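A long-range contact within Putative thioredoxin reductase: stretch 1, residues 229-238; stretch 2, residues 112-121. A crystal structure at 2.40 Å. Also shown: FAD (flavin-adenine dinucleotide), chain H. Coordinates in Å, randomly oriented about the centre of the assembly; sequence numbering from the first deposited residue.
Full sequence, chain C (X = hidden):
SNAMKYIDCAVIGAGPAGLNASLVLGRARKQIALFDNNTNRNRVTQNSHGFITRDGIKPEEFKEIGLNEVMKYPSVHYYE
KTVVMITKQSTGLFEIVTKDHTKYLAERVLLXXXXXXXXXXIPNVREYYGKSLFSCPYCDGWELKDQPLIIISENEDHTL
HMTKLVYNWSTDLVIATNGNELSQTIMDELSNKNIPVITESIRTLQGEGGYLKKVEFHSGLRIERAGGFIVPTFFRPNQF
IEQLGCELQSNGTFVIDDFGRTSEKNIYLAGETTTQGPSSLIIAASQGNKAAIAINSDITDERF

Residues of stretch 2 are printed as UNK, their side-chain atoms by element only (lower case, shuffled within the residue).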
# COMPACT_ATOMS: atom_id res chain seq x y z
N PHE C 229 -25.15 -6.33 1.55
CA PHE C 229 -23.95 -6.53 2.32
C PHE C 229 -24.17 -7.44 3.52
O PHE C 229 -25.21 -7.40 4.17
CB PHE C 229 -23.40 -5.18 2.75
CG PHE C 229 -22.86 -4.39 1.62
CD1 PHE C 229 -21.54 -4.55 1.22
CD2 PHE C 229 -23.68 -3.54 0.90
CE1 PHE C 229 -21.03 -3.84 0.15
CE2 PHE C 229 -23.20 -2.83 -0.18
CZ PHE C 229 -21.87 -2.97 -0.56
N ILE C 230 -23.19 -8.30 3.78
CA ILE C 230 -23.18 -9.09 4.99
C ILE C 230 -22.00 -8.64 5.84
O ILE C 230 -21.06 -8.04 5.32
CB ILE C 230 -23.05 -10.60 4.71
CG1 ILE C 230 -21.85 -10.86 3.81
CG2 ILE C 230 -24.30 -11.15 4.05
CD1 ILE C 230 -21.53 -12.31 3.71
N VAL C 231 -22.05 -8.91 7.13
CA VAL C 231 -20.94 -8.64 8.01
C VAL C 231 -20.30 -9.95 8.43
O VAL C 231 -20.71 -10.56 9.42
CB VAL C 231 -21.37 -7.87 9.25
CG1 VAL C 231 -20.13 -7.40 10.04
CG2 VAL C 231 -22.25 -6.69 8.85
N PRO C 232 -19.29 -10.41 7.68
CA PRO C 232 -18.70 -11.72 8.00
C PRO C 232 -17.75 -11.67 9.19
O PRO C 232 -17.32 -10.60 9.60
CB PRO C 232 -17.96 -12.09 6.71
CG PRO C 232 -17.61 -10.79 6.10
CD PRO C 232 -18.68 -9.80 6.49
N THR C 233 -17.49 -12.83 9.78
CA THR C 233 -16.42 -13.00 10.75
C THR C 233 -15.22 -13.54 9.98
O THR C 233 -15.37 -14.29 9.01
CB THR C 233 -16.86 -13.96 11.89
OG1 THR C 233 -17.50 -13.20 12.92
CG2 THR C 233 -15.67 -14.69 12.52
N PHE C 234 -14.01 -13.13 10.37
CA PHE C 234 -12.82 -13.62 9.68
C PHE C 234 -11.98 -14.53 10.54
O PHE C 234 -11.78 -14.28 11.73
CB PHE C 234 -12.00 -12.45 9.14
CG PHE C 234 -12.71 -11.68 8.09
CD1 PHE C 234 -12.71 -12.11 6.77
CD2 PHE C 234 -13.40 -10.52 8.41
CE1 PHE C 234 -13.37 -11.39 5.77
CE2 PHE C 234 -14.07 -9.79 7.41
CZ PHE C 234 -14.06 -10.23 6.10
N PHE C 235 -11.50 -15.63 9.96
CA PHE C 235 -10.57 -16.50 10.67
C PHE C 235 -9.39 -16.88 9.77
O PHE C 235 -9.44 -16.70 8.55
CB PHE C 235 -11.28 -17.75 11.18
CG PHE C 235 -11.79 -18.63 10.09
CD1 PHE C 235 -11.03 -19.68 9.62
CD2 PHE C 235 -13.04 -18.39 9.53
CE1 PHE C 235 -11.50 -20.49 8.61
CE2 PHE C 235 -13.52 -19.18 8.52
CZ PHE C 235 -12.75 -20.24 8.05
N ARG C 236 -8.32 -17.39 10.39
CA ARG C 236 -7.15 -17.86 9.66
C ARG C 236 -7.37 -19.27 9.13
O ARG C 236 -7.74 -20.16 9.88
CB ARG C 236 -5.91 -17.83 10.55
CG ARG C 236 -5.34 -16.45 10.80
CD ARG C 236 -4.06 -16.52 11.63
NE ARG C 236 -4.35 -17.00 12.98
CZ ARG C 236 -4.19 -18.25 13.38
NH1 ARG C 236 -4.49 -18.60 14.62
NH2 ARG C 236 -3.72 -19.17 12.53
N PRO C 237 -7.15 -19.50 7.82
CA PRO C 237 -7.49 -20.83 7.31
C PRO C 237 -6.49 -21.91 7.77
O PRO C 237 -6.88 -23.07 7.95
CB PRO C 237 -7.44 -20.64 5.79
CG PRO C 237 -6.43 -19.53 5.60
CD PRO C 237 -6.59 -18.61 6.78
N ASN C 238 -5.23 -21.54 7.96
CA ASN C 238 -4.20 -22.49 8.39
C ASN C 238 -3.89 -22.37 9.87
O ASN C 238 -4.37 -21.46 10.53
CB ASN C 238 -2.91 -22.27 7.59
CG ASN C 238 -3.17 -22.14 6.12
OD1 ASN C 238 -3.34 -23.14 5.43
ND2 ASN C 238 -3.23 -20.91 5.63
N UNK C 112 1.80 -14.86 4.16
CA UNK C 112 0.90 -13.95 3.47
C UNK C 112 -0.36 -14.73 3.07
O UNK C 112 -0.80 -14.69 1.93
c UNK C 112 1.59 -13.35 2.24
N UNK C 113 -0.92 -15.45 4.03
CA UNK C 113 -1.94 -16.47 3.76
C UNK C 113 -3.42 -15.98 3.66
O UNK C 113 -4.33 -16.77 3.35
c UNK C 113 -0.74 -18.55 4.39
o UNK C 113 -1.42 -16.97 6.03
c UNK C 113 -1.82 -17.57 4.79
N UNK C 114 -3.67 -14.70 3.91
CA UNK C 114 -5.01 -14.16 3.73
C UNK C 114 -5.92 -14.59 4.86
O UNK C 114 -5.48 -15.20 5.85
N UNK C 115 -7.20 -14.28 4.70
CA UNK C 115 -8.20 -14.70 5.67
C UNK C 115 -9.36 -15.38 4.95
O UNK C 115 -9.43 -15.40 3.71
c UNK C 115 -7.59 -12.78 7.28
se UNK C 115 -6.82 -13.90 8.71
c UNK C 115 -8.68 -13.50 6.50
c UNK C 115 -8.30 -13.80 9.98
N UNK C 116 -10.27 -15.93 5.73
CA UNK C 116 -11.39 -16.66 5.16
C UNK C 116 -12.66 -16.27 5.91
O UNK C 116 -12.61 -16.02 7.12
c UNK C 116 -11.69 -18.96 4.08
c UNK C 116 -11.11 -18.55 2.73
o UNK C 116 -9.91 -18.31 2.61
c UNK C 116 -11.12 -18.16 5.24
n UNK C 116 -11.96 -18.49 1.72
N UNK C 117 -13.79 -16.17 5.20
CA UNK C 117 -15.05 -15.72 5.82
C UNK C 117 -15.77 -16.80 6.61
O UNK C 117 -15.84 -17.95 6.19
o UNK C 117 -14.38 -12.81 2.50
c UNK C 117 -14.83 -13.89 2.95
c UNK C 117 -16.03 -15.16 4.79
c UNK C 117 -15.68 -13.81 4.22
o UNK C 117 -14.62 -15.01 2.42
N UNK C 118 -16.30 -16.40 7.77
CA UNK C 118 -17.38 -17.13 8.44
C UNK C 118 -18.67 -16.35 8.20
O UNK C 118 -18.74 -15.16 8.48
o UNK C 118 -17.34 -19.81 12.53
c UNK C 118 -17.00 -18.75 11.95
c UNK C 118 -17.20 -18.66 10.45
c UNK C 118 -17.11 -17.24 9.94
o UNK C 118 -16.50 -17.77 12.54
N UNK C 119 -19.70 -17.01 7.68
CA UNK C 119 -20.91 -16.29 7.28
C UNK C 119 -22.00 -16.35 8.32
O UNK C 119 -22.01 -17.25 9.16
c UNK C 119 -19.71 -17.65 4.29
c UNK C 119 -20.47 -16.61 4.78
c UNK C 119 -20.33 -15.36 4.21
c UNK C 119 -18.70 -16.19 2.69
c UNK C 119 -21.43 -16.81 5.93
c UNK C 119 -19.45 -15.15 3.17
c UNK C 119 -18.82 -17.45 3.26
N UNK C 120 -22.93 -15.38 8.28
CA UNK C 120 -24.17 -15.48 9.06
C UNK C 120 -24.94 -16.75 8.69
O UNK C 120 -24.78 -17.30 7.59
c UNK C 120 -22.83 -14.11 7.54
c UNK C 120 -23.92 -13.27 8.14
c UNK C 120 -24.96 -14.24 8.64
N UNK C 121 -25.78 -17.21 9.60
CA UNK C 121 -26.42 -18.49 9.42
C UNK C 121 -27.64 -18.38 8.52
O UNK C 121 -28.78 -18.41 8.98
c UNK C 121 -26.77 -19.10 10.77
o UNK C 121 -25.71 -18.85 11.67
PA FAD H . -5.06 -13.14 -0.40
O1A FAD H . -5.04 -12.50 -1.70
O2A FAD H . -6.29 -13.77 0.01
O5B FAD H . -3.92 -14.18 -0.46
C5B FAD H . -3.87 -15.35 0.29
C4B FAD H . -3.18 -16.35 -0.56
O4B FAD H . -2.64 -17.33 0.28
C3B FAD H . -4.18 -17.03 -1.46
O3B FAD H . -3.71 -17.00 -2.80
C2B FAD H . -4.17 -18.46 -1.01
O2B FAD H . -4.23 -19.27 -2.17
C1B FAD H . -2.84 -18.58 -0.32
N9A FAD H . -2.80 -19.65 0.69
C8A FAD H . -3.48 -19.68 1.83
N7A FAD H . -3.22 -20.79 2.51
C5A FAD H . -2.36 -21.50 1.79
C6A FAD H . -1.68 -22.78 1.93
N6A FAD H . -1.87 -23.55 2.99
N1A FAD H . -0.87 -23.16 0.95
C2A FAD H . -0.67 -22.41 -0.13
N3A FAD H . -1.25 -21.24 -0.32
C4A FAD H . -2.09 -20.74 0.59
N1 FAD H . -10.29 -5.82 -2.50
C2 FAD H . -10.17 -4.75 -3.30
O2 FAD H . -9.20 -4.04 -3.17
N3 FAD H . -11.07 -4.43 -4.20
C4 FAD H . -12.15 -5.15 -4.38
O4 FAD H . -12.97 -4.82 -5.22
C4X FAD H . -12.37 -6.34 -3.56
N5 FAD H . -13.45 -7.10 -3.69
C5X FAD H . -13.60 -8.18 -2.94
C6 FAD H . -14.72 -8.95 -3.10
C7 FAD H . -14.92 -10.07 -2.34
C7M FAD H . -16.15 -10.90 -2.53
C8 FAD H . -13.92 -10.43 -1.34
C8M FAD H . -14.11 -11.65 -0.50
C9 FAD H . -12.79 -9.67 -1.17
C9A FAD H . -12.59 -8.55 -1.93
N10 FAD H . -11.45 -7.77 -1.77
C10 FAD H . -11.33 -6.65 -2.57
C1' FAD H . -10.46 -8.10 -0.77
C2' FAD H . -9.14 -8.55 -1.34
O2' FAD H . -9.39 -9.77 -1.97
C3' FAD H . -8.17 -8.77 -0.21
O3' FAD H . -8.15 -7.59 0.54
C4' FAD H . -6.76 -9.10 -0.64
O4' FAD H . -6.77 -10.31 -1.35
C5' FAD H . -5.82 -9.30 0.52
O5' FAD H . -4.63 -9.83 -0.01
P FAD H . -3.72 -10.88 0.71
O1P FAD H . -2.55 -11.11 -0.10
O2P FAD H . -3.51 -10.44 2.07
O3P FAD H . -4.57 -12.20 0.77

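Position 112 carries a single side-chain carbon, out of reach of stretch 1; one carbon means Ala112, whose backbone O lies 3.5 Å from FAD C5B. At position 113 one carbon bears an oxygen and a carbon, the beta-branched pattern of threonine. The methyl of Thr113, CG2, rests 3.6 Å from Asn238 ND2, while that same amide pairs with the adenine: ND2 donates to FAD N7A (3.1 Å) and FAD N6A donates to Asn238 OD1 (2.9 Å).

Position 114 has no side-chain atoms, so it is Gly114. Its positive phi favours glycine, and a CB here would clash with FAD O2A, at 2.6 Å. The small residue lets the chain pass close to the pyrophosphate, with its CA 3.6 Å from FAD O3P.

Position 115 holds an unbranched chain of two carbons, selenium and a terminal carbon: selenomethionine, Met115. The flexible chain curls so that its end comes nearer stretch 1 than its root, placing CE 3.3 Å from Phe235 C and SE 3.6 Å from Arg236 CG.

At position 116 three carbons end in one oxygen and one nitrogen, a composition that fits glutamine. The CB of Gln116 sits over one face of the Phe235 ring, 4.2 Å from its centroid, a CH-pi contact.

Position 117 has three carbons, the last with two oxygens: Glu117. Its aliphatic CG packs 3.7 Å from Phe234 CE1 and 3.8 Å from Pro232 CB, so the methylene part of an acidic side chain supplies apolar surface here. Position 118 repeats the same atoms, hence Glu118, but on the other face of the sheet, where exposure suits a charged group; its OE1 lies 3.2 Å from Thr233 CG2.

One carbon leading to a six-carbon ring identifies position 119 as Phe119. Although its CA-to-CB bond points away, the ring edge returns to meet Ile230, CD1 to CD1 at 3.3 Å. Three carbons closing onto the backbone N make position 120 Pro120, whose CD is 4.4 Å from Ile230 CD1. Position 121, one carbon and one oxygen, is Ser121, exposed and beyond reach.

The contact is a short antiparallel ladder. Gln116 N donates to Phe235 O (3.0 Å) and Phe235 N to Gln116 O (3.1 Å); Glu118 N donates to Thr233 O (2.6 Å) and Thr233 N to Glu118 O (2.9 Å). Between these pairs, Phe234 and Glu117 face each other without such bonds. Alternation puts their side chains on one face and those of Thr233, Phe235, Gln116 and Glu118 on the other, while apolar packing continues beyond the ladder.

Stretch 2, residues 112-121: ATGMQEEFPS
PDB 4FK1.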